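Local coordinates for protein LYND (Lyngbya aestuarii, PDB 4V1T) that probably catalyses the ATP-dependent cyclodehydration of residues in a precursor peptide to azolines, as a YcaO-family enzyme that binds ADP and magnesium, at residues 349-354 and 420-425; 344-349 and 534-539; 304-309 and 355-360. All coordinates share one frame; numbering follows the deposited sequence.

Contact 1. Residues 349-354 and 420-425; sequences EQTVQK and GLCEAV. With MG (magnesium ion), chain M; ADP (adenosine-5'-diphosphate), chain L.
Thr351 and Val352 on helix 348-355 meet Leu421 and Cys422 on helix 413-429, a helix pair that forms part of the nucleotide site of the YcaO cyclodehydratase fold. The short segments cross at 50° with their axes 10.5 Å apart, a wide spacing that fits the modest area they bury in one another.

The direct contacts are apolar. Leu421 has CG anti to its backbone N (chi1 171°), which carries CD2 across the gap to lie 3.9 Å from Val352 CA. The same methyl passes Val352 CG2 more loosely. One residue along on each helix, on the nucleotide side, Thr351 CG2 meets Cys422 SG at 3.5 Å, methyl against sulfur; its hydroxyl is turned elsewhere, to Asn536 and the carbonyl of Thr347.

Contacts to the nucleotide come next. Cys422 SG stands almost straight above one face of the adenine, 3.2 Å from ADP N3. Thr351 CG2 reaches the same face farther along, near N1, so sulfur and methyl together form a floor under the pyrimidine half of the base. The CB of Cys422 also touches the ribose ring oxygen.

Metal coordination makes the third group. Glu423, next along the helix, runs past the ribose with its CG anti to the backbone N (chi1 -150°), its CB and CG beside ADP C4' and C5'. Its OE1 takes a hydrogen bond from Ser407 N, which would fix the rotation of the carboxylate and present the other oxygen to the metal. Magnesium is held by that carboxylate oxygen, ADP O3B, three waters and one atom from elsewhere. One of the waters also donates to ADP O2A, tying the alpha phosphate to the ion. Glu423 OE2 binds the magnesium at 2.0 Å.

Contact 2. Residues 344-349 and 534-539; sequences RGTTPE and AGNTLE. With ADP (adenosine-5'-diphosphate), chain L.
A water gripped from three sides joins Thr346, Asn536 and the adenine. It donates to Thr346 O at 2.7 Å and accepts from ADP N6 at 3.0 Å, while Asn536 ND2 gives it only a weak bond. The same amide nitrogen makes another weak bond to ADP N1, bent to 130°; its stronger partner is Glu540, and Asn536 OD1 accepts from Thr351. These bonds hold the amide's rotation, and Thr346 CG2 presses on its face, 3.3 Å from Asn536 CG.

Here strand 532-535 of the YcaO ATP site ends and, after a short turn, helix 538-561 begins with Thr537 as N-cap; Thr347 plays the same part for helix 348-355. The strand end holds the ribose: Ala534 N donates to ADP O3' at 3.0 Å with an angle of 157°, and ADP O2' donates back to Ala534 O.

Arg344 closes the purine from above. Its chain bends at chi2 (-134°), laying the guanidinium nearly parallel to the adenine, with ADP C5 under its centre 3.3 Å from the plane. Replacing Arg344 with a serine would probably leave this face of the base without its flat cover and let the adenine tilt. Ala534 O lies at the edge of the guanidinium, in its plane, 3.7 Å from Arg344 NH1.

Contact 3. Residues 304-309 and 355-360; sequences ILIKRS and YQHLIS
Ile304 and His357 bring the two backbones closest, with their CA atoms 6.3 Å apart. Residues 304-308 run out extended from strand 299-304, the last strand on one side of the mixed sheet within this chain, while 355-360 turn away from the end of helix 348-355. The turn keeps helical torsions at 356-358 but is tied by short-range bonds, such as Ile359 N to Gln356 O at 2.8 Å. No direct hydrogen bond crosses between the segments; two waters span the gap instead. Both donate to His357 O, one at 2.6 Å and the other at 2.9 Å. The first also accepts from Ile304 N, and the second donates to Ile304 O, which has a further partner in Thr363 OG1. The single carbonyl of His357 is thus bridged to both backbone polar groups of Ile304, so the turn is joined to the sheet's edge through solvent.

In the extended run Ile304 and Ile306 face the turn, and Leu305 between them packs on Leu207, Pro194 and Phe196. Farther along, Arg308 forms a salt bridge with Asp724 and touches Cys206, one of the zinc ligands, which places this surface contact beside the zinc site.

His357 has CG between its backbone N and carbonyl carbon (chi1 59°), which sends the imidazole along the extended run; the side chains of Ile304 and Ile306 both cross that of His357 at about a right angle. Ile304 CG1 touches only the base of the side chain, 4.2 Å from His357 CB. Leu358 CG lies over one ring face, toward the rim. Against the ring edge, close to its plane, comes a methyl group: Ile306 CD1 sits 3.6 Å from His357 ND1, a nitrogen that this packing buries and that has no polar partner in the model.

How the contacts relate
Helix 348-355 connects all three contacts: contact 2 takes in its N-cap, contact 1 its body, and contact 3 the turn that follows. Contacts 1 and 2 have centres 9 Å apart and share Glu349. They hold the adenine from opposite faces, Cys422 on one and Arg344 on the other, and Thr351 OG1 lies 2.9 Å from Asn536 OD1, probably hydrogen-bonded. Contact 1 adds the magnesium end. Contact 3, centred 12 Å from contact 1, meets it through packing, with Val425 CG2 3.9 Å from Leu358 CD1. The His357 side chain is about 13 Å from ADP, and that of Ile306 about 9 Å from zinc, so contact 3 lies between the two sites.

Contact 1. Residues 349-354 and 420-425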
loop_
_atom_site.group_PDB
_atom_site.type_symbol
_atom_site.label_atom_id
_atom_site.label_comp_id
_atom_site.label_asym_id
_atom_site.label_seq_id
_atom_site.Cartn_x
_atom_site.Cartn_y
_atom_site.Cartn_z
ATOM N N GLU B 349 -1.358 -5.288 -11.422
ATOM C CA GLU B 349 -1.736 -5.300 -10.016
ATOM C C GLU B 349 -1.684 -6.712 -9.434
ATOM O O GLU B 349 -1.325 -6.901 -8.275
ATOM C CB GLU B 349 -3.131 -4.694 -9.830
ATOM C CG GLU B 349 -3.190 -3.203 -10.138
ATOM C CD GLU B 349 -3.919 -2.876 -11.429
ATOM O OE1 GLU B 349 -3.619 -3.486 -12.473
ATOM O OE2 GLU B 349 -4.791 -1.989 -11.401
ATOM N N GLN B 350 -2.052 -7.702 -10.237
ATOM C CA GLN B 350 -1.900 -9.092 -9.830
ATOM C C GLN B 350 -0.415 -9.423 -9.682
ATOM O O GLN B 350 -0.005 -10.020 -8.687
ATOM C CB GLN B 350 -2.546 -10.032 -10.854
ATOM C CG GLN B 350 -2.314 -11.513 -10.585
ATOM C CD GLN B 350 -2.960 -12.005 -9.307
ATOM O OE1 GLN B 350 -2.739 -11.462 -8.230
ATOM N NE2 GLN B 350 -3.770 -13.047 -9.422
ATOM N N THR B 351 0.378 -9.032 -10.675
ATOM C CA THR B 351 1.831 -9.286 -10.666
ATOM C C THR B 351 2.451 -8.709 -9.400
ATOM O O THR B 351 3.223 -9.376 -8.716
ATOM C CB THR B 351 2.512 -8.666 -11.893
ATOM O OG1 THR B 351 1.902 -9.176 -13.085
ATOM C CG2 THR B 351 4.027 -8.972 -11.913
ATOM N N VAL B 352 2.089 -7.470 -9.082
ATOM C CA VAL B 352 2.629 -6.814 -7.901
ATOM C C VAL B 352 2.210 -7.595 -6.663
ATOM O O VAL B 352 3.049 -8.009 -5.874
ATOM C CB VAL B 352 2.173 -5.343 -7.810
ATOM C CG1 VAL B 352 2.395 -4.780 -6.411
ATOM C CG2 VAL B 352 2.942 -4.498 -8.815
ATOM N N GLN B 353 0.915 -7.853 -6.523
ATOM C CA GLN B 353 0.412 -8.549 -5.334
ATOM C C GLN B 353 1.116 -9.882 -5.080
ATOM O O GLN B 353 1.481 -10.192 -3.949
ATOM C CB GLN B 353 -1.089 -8.802 -5.433
ATOM C CG GLN B 353 -1.619 -9.558 -4.222
ATOM C CD GLN B 353 -3.118 -9.516 -4.095
ATOM O OE1 GLN B 353 -3.779 -8.665 -4.683
ATOM N NE2 GLN B 353 -3.666 -10.436 -3.313
ATOM N N LYS B 354 1.299 -10.660 -6.138
ATOM C CA LYS B 354 1.882 -11.990 -6.016
ATOM C C LYS B 354 3.334 -11.927 -5.542
ATOM O O LYS B 354 3.830 -12.872 -4.929
ATOM C CB LYS B 354 1.796 -12.722 -7.360
ATOM C CG LYS B 354 2.221 -14.189 -7.311
ATOM C CD LYS B 354 1.810 -14.923 -8.580
ATOM C CE LYS B 354 2.408 -16.319 -8.643
ATOM N NZ LYS B 354 2.277 -16.911 -10.004
ATOM N N GLY B 420 8.962 -1.696 -12.371
ATOM C CA GLY B 420 10.083 -1.507 -11.457
ATOM C C GLY B 420 10.354 -2.745 -10.623
ATOM O O GLY B 420 11.496 -3.161 -10.449
ATOM N N LEU B 421 9.292 -3.339 -10.100
ATOM C CA LEU B 421 9.415 -4.538 -9.281
ATOM C C LEU B 421 10.025 -5.690 -10.081
ATOM O O LEU B 421 10.936 -6.369 -9.619
ATOM C CB LEU B 421 8.047 -4.952 -8.729
ATOM C CG LEU B 421 7.981 -6.309 -8.018
ATOM C CD1 LEU B 421 8.882 -6.341 -6.799
ATOM C CD2 LEU B 421 6.549 -6.610 -7.627
ATOM N N CYS B 422 9.512 -5.897 -11.285
ATOM C CA CYS B 422 9.922 -7.027 -12.103
ATOM C C CYS B 422 11.325 -6.852 -12.684
ATOM O O CYS B 422 12.016 -7.843 -12.914
ATOM C CB CYS B 422 8.903 -7.269 -13.220
ATOM S SG CYS B 422 7.283 -7.821 -12.605
ATOM N N GLU B 423 11.764 -5.615 -12.899
ATOM C CA GLU B 423 13.144 -5.393 -13.344
ATOM C C GLU B 423 14.103 -5.728 -12.222
ATOM O O GLU B 423 15.167 -6.299 -12.444
ATOM C CB GLU B 423 13.378 -3.943 -13.802
ATOM C CG GLU B 423 14.451 -3.829 -14.886
ATOM C CD GLU B 423 14.902 -2.404 -15.164
ATOM O OE1 GLU B 423 15.458 -1.750 -14.250
ATOM O OE2 GLU B 423 14.713 -1.945 -16.311
ATOM N N ALA B 424 13.725 -5.373 -11.001
ATOM C CA ALA B 424 14.584 -5.636 -9.847
ATOM C C ALA B 424 14.760 -7.155 -9.646
ATOM O O ALA B 424 15.861 -7.634 -9.373
ATOM C CB ALA B 424 14.015 -4.978 -8.606
ATOM N N VAL B 425 13.673 -7.907 -9.804
ATOM C CA VAL B 425 13.732 -9.362 -9.704
ATOM C C VAL B 425 14.448 -9.963 -10.916
ATOM O O VAL B 425 15.127 -10.980 -10.806
ATOM C CB VAL B 425 12.324 -9.973 -9.583
ATOM C CG1 VAL B 425 12.392 -11.491 -9.572
ATOM C CG2 VAL B 425 11.639 -9.470 -8.326
HETATM MG MG MG M . 14.596 -0.515 -17.706
HETATM P PB ADP L . 13.106 -2.279 -19.942
HETATM O O1B ADP L . 13.839 -3.507 -20.418
HETATM O O2B ADP L . 13.087 -1.158 -20.940
HETATM O O3B ADP L . 13.507 -1.870 -18.557
HETATM P PA ADP L . 10.432 -2.387 -18.804
HETATM O O1A ADP L . 9.109 -2.298 -19.518
HETATM O O2A ADP L . 10.887 -1.218 -17.950
HETATM O O3A ADP L . 11.573 -2.798 -19.877
HETATM O "O5'" ADP L . 10.395 -3.692 -17.882
HETATM C "C5'" ADP L . 11.395 -3.936 -16.913
HETATM C "C4'" ADP L . 11.363 -5.416 -16.568
HETATM O "O4'" ADP L . 10.167 -5.734 -15.860
HETATM C "C3'" ADP L . 11.356 -6.282 -17.814
HETATM O "O3'" ADP L . 12.129 -7.446 -17.548
HETATM C "C2'" ADP L . 9.915 -6.684 -18.026
HETATM O "O2'" ADP L . 9.787 -7.998 -18.574
HETATM C "C1'" ADP L . 9.359 -6.638 -16.617
HETATM N N9 ADP L . 7.939 -6.214 -16.618
HETATM C C8 ADP L . 7.457 -5.010 -16.997
HETATM N N7 ADP L . 6.110 -4.971 -16.851
HETATM C C5 ADP L . 5.722 -6.160 -16.369
HETATM C C6 ADP L . 4.437 -6.782 -15.991
HETATM N N6 ADP L . 3.294 -6.070 -16.117
HETATM N N1 ADP L . 4.453 -8.052 -15.534
HETATM C C2 ADP L . 5.597 -8.750 -15.414
HETATM N N3 ADP L . 6.805 -8.243 -15.741
HETATM C C4 ADP L . 6.929 -6.981 -16.218
HETATM O O HOH W 1 14.125 1.114 -18.835
HETATM O O HOH W 2 12.656 -0.294 -16.519
HETATM O O HOH W 3 15.367 0.306 -16.008
#

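Contact 2. Residues 344-349 and 534-539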
loop_
_atom_site.group_PDB
_atom_site.type_symbol
_atom_site.label_atom_id
_atom_site.label_comp_id
_atom_site.label_asym_id
_atom_site.label_seq_id
_atom_site.Cartn_x
_atom_site.Cartn_y
_atom_site.Cartn_z
ATOM N N ARG B 344 0.633 -9.042 -22.312
ATOM C CA ARG B 344 0.877 -9.792 -21.068
ATOM C C ARG B 344 -0.347 -10.604 -20.649
ATOM O O ARG B 344 -1.469 -10.332 -21.077
ATOM C CB ARG B 344 1.325 -8.891 -19.911
ATOM C CG ARG B 344 2.456 -7.943 -20.269
ATOM C CD ARG B 344 3.532 -7.948 -19.203
ATOM N NE ARG B 344 4.622 -7.025 -19.529
ATOM C CZ ARG B 344 5.922 -7.328 -19.495
ATOM N NH1 ARG B 344 6.346 -8.539 -19.135
ATOM N NH2 ARG B 344 6.817 -6.402 -19.816
ATOM N N GLY B 345 -0.107 -11.607 -19.808
ATOM C CA GLY B 345 -1.118 -12.587 -19.457
ATOM C C GLY B 345 -1.920 -12.246 -18.217
ATOM O O GLY B 345 -2.943 -12.862 -17.960
ATOM N N THR B 346 -1.456 -11.275 -17.436
ATOM C CA THR B 346 -2.183 -10.849 -16.255
ATOM C C THR B 346 -2.011 -9.352 -16.029
ATOM O O THR B 346 -1.218 -8.706 -16.700
ATOM C CB THR B 346 -1.725 -11.622 -15.004
ATOM O OG1 THR B 346 -2.637 -11.370 -13.921
ATOM C CG2 THR B 346 -0.321 -11.225 -14.599
ATOM N N THR B 347 -2.774 -8.815 -15.084
ATOM C CA THR B 347 -2.742 -7.394 -14.771
ATOM C C THR B 347 -1.503 -7.071 -13.947
ATOM O O THR B 347 -1.035 -7.910 -13.178
ATOM C CB THR B 347 -3.982 -6.957 -13.973
ATOM O OG1 THR B 347 -3.979 -7.591 -12.688
ATOM C CG2 THR B 347 -5.252 -7.332 -14.710
ATOM N N PRO B 348 -0.986 -5.842 -14.081
ATOM C CA PRO B 348 0.193 -5.471 -13.293
ATOM C C PRO B 348 -0.092 -5.451 -11.796
ATOM O O PRO B 348 0.827 -5.603 -10.988
ATOM C CB PRO B 348 0.554 -4.073 -13.820
ATOM C CG PRO B 348 -0.703 -3.553 -14.411
ATOM C CD PRO B 348 -1.442 -4.744 -14.948
ATOM N N GLU B 349 -1.358 -5.288 -11.422
ATOM C CA GLU B 349 -1.736 -5.300 -10.016
ATOM C C GLU B 349 -1.684 -6.712 -9.434
ATOM O O GLU B 349 -1.325 -6.901 -8.275
ATOM C CB GLU B 349 -3.131 -4.694 -9.830
ATOM C CG GLU B 349 -3.190 -3.203 -10.138
ATOM C CD GLU B 349 -3.919 -2.876 -11.429
ATOM O OE1 GLU B 349 -3.619 -3.486 -12.473
ATOM O OE2 GLU B 349 -4.791 -1.989 -11.401
ATOM N N ALA B 534 11.916 -10.459 -17.517
ATOM C CA ALA B 534 11.055 -11.184 -16.598
ATOM C C ALA B 534 9.627 -11.186 -17.112
ATOM O O ALA B 534 9.279 -10.386 -17.978
ATOM C CB ALA B 534 11.119 -10.571 -15.214
ATOM N N GLY B 535 8.804 -12.080 -16.572
ATOM C CA GLY B 535 7.411 -12.165 -16.978
ATOM C C GLY B 535 6.637 -13.105 -16.091
ATOM O O GLY B 535 7.220 -13.895 -15.355
ATOM N N ASN B 536 5.315 -13.029 -16.179
ATOM C CA ASN B 536 4.452 -13.891 -15.399
ATOM C C ASN B 536 4.523 -15.331 -15.881
ATOM O O ASN B 536 4.187 -16.255 -15.144
ATOM C CB ASN B 536 3.015 -13.372 -15.442
ATOM C CG ASN B 536 2.881 -11.995 -14.820
ATOM O OD1 ASN B 536 2.730 -11.862 -13.607
ATOM N ND2 ASN B 536 2.944 -10.960 -15.652
ATOM N N THR B 537 4.959 -15.506 -17.126
ATOM C CA THR B 537 5.183 -16.822 -17.697
ATOM C C THR B 537 6.517 -16.817 -18.437
ATOM O O THR B 537 7.068 -15.758 -18.710
ATOM C CB THR B 537 4.072 -17.216 -18.679
ATOM O OG1 THR B 537 4.241 -16.488 -19.901
ATOM C CG2 THR B 537 2.689 -16.919 -18.106
ATOM N N LEU B 538 7.019 -17.999 -18.771
ATOM C CA LEU B 538 8.253 -18.122 -19.535
ATOM C C LEU B 538 8.119 -17.458 -20.889
ATOM O O LEU B 538 9.004 -16.733 -21.318
ATOM C CB LEU B 538 8.637 -19.597 -19.738
ATOM C CG LEU B 538 9.458 -20.282 -18.651
ATOM C CD1 LEU B 538 9.644 -21.750 -19.009
ATOM C CD2 LEU B 538 10.805 -19.595 -18.449
ATOM N N GLU B 539 7.008 -17.722 -21.568
ATOM C CA GLU B 539 6.838 -17.236 -22.940
ATOM C C GLU B 539 6.663 -15.723 -22.953
ATOM O O GLU B 539 6.983 -15.063 -23.936
ATOM C CB GLU B 539 5.675 -17.941 -23.654
ATOM C CG GLU B 539 4.550 -18.442 -22.767
ATOM C CD GLU B 539 4.852 -19.773 -22.098
ATOM O OE1 GLU B 539 5.262 -20.712 -22.799
ATOM O OE2 GLU B 539 4.685 -19.870 -20.862
HETATM P PB ADP L . 13.106 -2.279 -19.942
HETATM O O1B ADP L . 13.839 -3.507 -20.418
HETATM O O2B ADP L . 13.087 -1.158 -20.940
HETATM O O3B ADP L . 13.507 -1.870 -18.557
HETATM P PA ADP L . 10.432 -2.387 -18.804
HETATM O O1A ADP L . 9.109 -2.298 -19.518
HETATM O O2A ADP L . 10.887 -1.218 -17.950
HETATM O O3A ADP L . 11.573 -2.798 -19.877
HETATM O "O5'" ADP L . 10.395 -3.692 -17.882
HETATM C "C5'" ADP L . 11.395 -3.936 -16.913
HETATM C "C4'" ADP L . 11.363 -5.416 -16.568
HETATM O "O4'" ADP L . 10.167 -5.734 -15.860
HETATM C "C3'" ADP L . 11.356 -6.282 -17.814
HETATM O "O3'" ADP L . 12.129 -7.446 -17.548
HETATM C "C2'" ADP L . 9.915 -6.684 -18.026
HETATM O "O2'" ADP L . 9.787 -7.998 -18.574
HETATM C "C1'" ADP L . 9.359 -6.638 -16.617
HETATM N N9 ADP L . 7.939 -6.214 -16.618
HETATM C C8 ADP L . 7.457 -5.010 -16.997
HETATM N N7 ADP L . 6.110 -4.971 -16.851
HETATM C C5 ADP L . 5.722 -6.160 -16.369
HETATM C C6 ADP L . 4.437 -6.782 -15.991
HETATM N N6 ADP L . 3.294 -6.070 -16.117
HETATM N N1 ADP L . 4.453 -8.052 -15.534
HETATM C C2 ADP L . 5.597 -8.750 -15.414
HETATM N N3 ADP L . 6.805 -8.243 -15.741
HETATM C C4 ADP L . 6.929 -6.981 -16.218
HETATM O O HOH W 4 1.124 -8.111 -15.498
#

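Contact 3. Residues 304-309 and 355-360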
loop_
_atom_site.group_PDB
_atom_site.type_symbol
_atom_site.label_atom_id
_atom_site.label_comp_id
_atom_site.label_asym_id
_atom_site.label_seq_id
_atom_site.Cartn_x
_atom_site.Cartn_y
_atom_site.Cartn_z
ATOM N N ILE B 304 8.916 -11.553 5.057
ATOM C CA ILE B 304 8.613 -12.957 4.805
ATOM C C ILE B 304 9.864 -13.735 4.404
ATOM O O ILE B 304 10.512 -13.402 3.425
ATOM C CB ILE B 304 7.573 -13.130 3.684
ATOM C CG1 ILE B 304 6.298 -12.326 3.977
ATOM C CG2 ILE B 304 7.231 -14.612 3.491
ATOM C CD1 ILE B 304 5.325 -13.011 4.910
ATOM N N LEU B 305 10.171 -14.793 5.139
ATOM C CA LEU B 305 11.256 -15.693 4.780
ATOM C C LEU B 305 10.741 -16.837 3.919
ATOM O O LEU B 305 9.967 -17.672 4.381
ATOM C CB LEU B 305 11.933 -16.255 6.034
ATOM C CG LEU B 305 12.975 -17.350 5.780
ATOM C CD1 LEU B 305 14.129 -16.807 4.943
ATOM C CD2 LEU B 305 13.488 -17.923 7.095
ATOM N N ILE B 306 11.188 -16.878 2.671
ATOM C CA ILE B 306 10.831 -17.963 1.776
ATOM C C ILE B 306 11.794 -19.125 1.991
ATOM O O ILE B 306 12.997 -18.941 2.031
ATOM C CB ILE B 306 10.858 -17.518 0.295
ATOM C CG1 ILE B 306 9.649 -16.636 -0.024
ATOM C CG2 ILE B 306 10.814 -18.729 -0.646
ATOM C CD1 ILE B 306 9.768 -15.218 0.463
ATOM N N LYS B 307 11.250 -20.320 2.140
ATOM C CA LYS B 307 12.062 -21.527 2.182
ATOM C C LYS B 307 12.547 -21.819 0.768
ATOM O O LYS B 307 11.751 -22.101 -0.120
ATOM C CB LYS B 307 11.248 -22.698 2.733
ATOM C CG LYS B 307 11.954 -24.046 2.672
ATOM C CD LYS B 307 11.069 -25.135 3.252
ATOM C CE LYS B 307 11.138 -26.427 2.449
ATOM N NZ LYS B 307 12.157 -27.360 2.984
ATOM N N ARG B 308 13.857 -21.739 0.569
ATOM C CA ARG B 308 14.443 -21.937 -0.753
ATOM C C ARG B 308 14.555 -23.419 -1.057
ATOM O O ARG B 308 15.218 -24.164 -0.335
ATOM C CB ARG B 308 15.819 -21.260 -0.843
ATOM C CG ARG B 308 15.803 -19.806 -0.382
ATOM C CD ARG B 308 17.172 -19.155 -0.509
ATOM N NE ARG B 308 17.597 -19.060 -1.909
ATOM C CZ ARG B 308 18.725 -19.562 -2.408
ATOM N NH1 ARG B 308 19.589 -20.207 -1.637
ATOM N NH2 ARG B 308 18.998 -19.402 -3.698
ATOM N N SER B 309 13.911 -23.852 -2.131
ATOM C CA SER B 309 13.926 -25.270 -2.520
ATOM C C SER B 309 15.325 -25.737 -2.889
ATOM O O SER B 309 15.644 -26.916 -2.734
ATOM C CB SER B 309 12.988 -25.519 -3.701
ATOM O OG SER B 309 11.745 -24.870 -3.504
ATOM N N TYR B 355 4.012 -10.816 -5.823
ATOM C CA TYR B 355 5.444 -10.723 -5.551
ATOM C C TYR B 355 5.828 -9.522 -4.671
ATOM O O TYR B 355 7.005 -9.201 -4.545
ATOM C CB TYR B 355 6.213 -10.687 -6.878
ATOM C CG TYR B 355 5.992 -11.923 -7.730
ATOM C CD1 TYR B 355 6.581 -13.135 -7.397
ATOM C CD2 TYR B 355 5.189 -11.881 -8.863
ATOM C CE1 TYR B 355 6.364 -14.268 -8.159
ATOM C CE2 TYR B 355 4.966 -13.011 -9.629
ATOM C CZ TYR B 355 5.559 -14.202 -9.276
ATOM O OH TYR B 355 5.351 -15.334 -10.039
ATOM N N GLN B 356 4.838 -8.886 -4.049
ATOM C CA GLN B 356 5.078 -7.794 -3.093
ATOM C C GLN B 356 6.043 -8.218 -2.004
ATOM O O GLN B 356 6.899 -7.435 -1.590
ATOM C CB GLN B 356 3.785 -7.370 -2.389
ATOM C CG GLN B 356 2.716 -6.809 -3.285
ATOM C CD GLN B 356 1.489 -6.319 -2.528
ATOM O OE1 GLN B 356 0.793 -5.413 -2.984
ATOM N NE2 GLN B 356 1.205 -6.925 -1.383
ATOM N N HIS B 357 5.879 -9.456 -1.540
ATOM C CA HIS B 357 6.660 -9.989 -0.421
ATOM C C HIS B 357 8.163 -10.001 -0.692
ATOM O O HIS B 357 8.971 -10.069 0.237
ATOM C CB HIS B 357 6.188 -11.405 -0.080
ATOM C CG HIS B 357 6.303 -12.372 -1.215
ATOM N ND1 HIS B 357 7.345 -13.268 -1.327
ATOM C CD2 HIS B 357 5.513 -12.577 -2.294
ATOM C CE1 HIS B 357 7.189 -13.985 -2.424
ATOM N NE2 HIS B 357 6.084 -13.585 -3.027
ATOM N N LEU B 358 8.537 -9.944 -1.967
ATOM C CA LEU B 358 9.943 -9.899 -2.335
ATOM C C LEU B 358 10.560 -8.529 -2.026
ATOM O O LEU B 358 11.780 -8.365 -2.090
ATOM C CB LEU B 358 10.107 -10.239 -3.810
ATOM C CG LEU B 358 9.697 -11.651 -4.215
ATOM C CD1 LEU B 358 9.907 -11.826 -5.715
ATOM C CD2 LEU B 358 10.474 -12.704 -3.449
ATOM N N ILE B 359 9.720 -7.550 -1.693
ATOM C CA ILE B 359 10.219 -6.221 -1.313
ATOM C C ILE B 359 10.581 -6.206 0.167
ATOM O O ILE B 359 9.706 -6.168 1.032
ATOM C CB ILE B 359 9.191 -5.101 -1.601
ATOM C CG1 ILE B 359 8.746 -5.120 -3.066
ATOM C CG2 ILE B 359 9.793 -3.736 -1.282
ATOM C CD1 ILE B 359 7.457 -4.381 -3.338
ATOM N N SER B 360 11.875 -6.241 0.441
ATOM C CA SER B 360 12.386 -6.230 1.802
ATOM C C SER B 360 13.902 -6.143 1.801
ATOM O O SER B 360 14.566 -6.970 1.175
ATOM C CB SER B 360 11.966 -7.494 2.546
ATOM O OG SER B 360 12.704 -7.624 3.750
HETATM O O HOH W 5 8.522 -9.830 2.780
HETATM O O HOH W 6 10.554 -12.347 0.922
#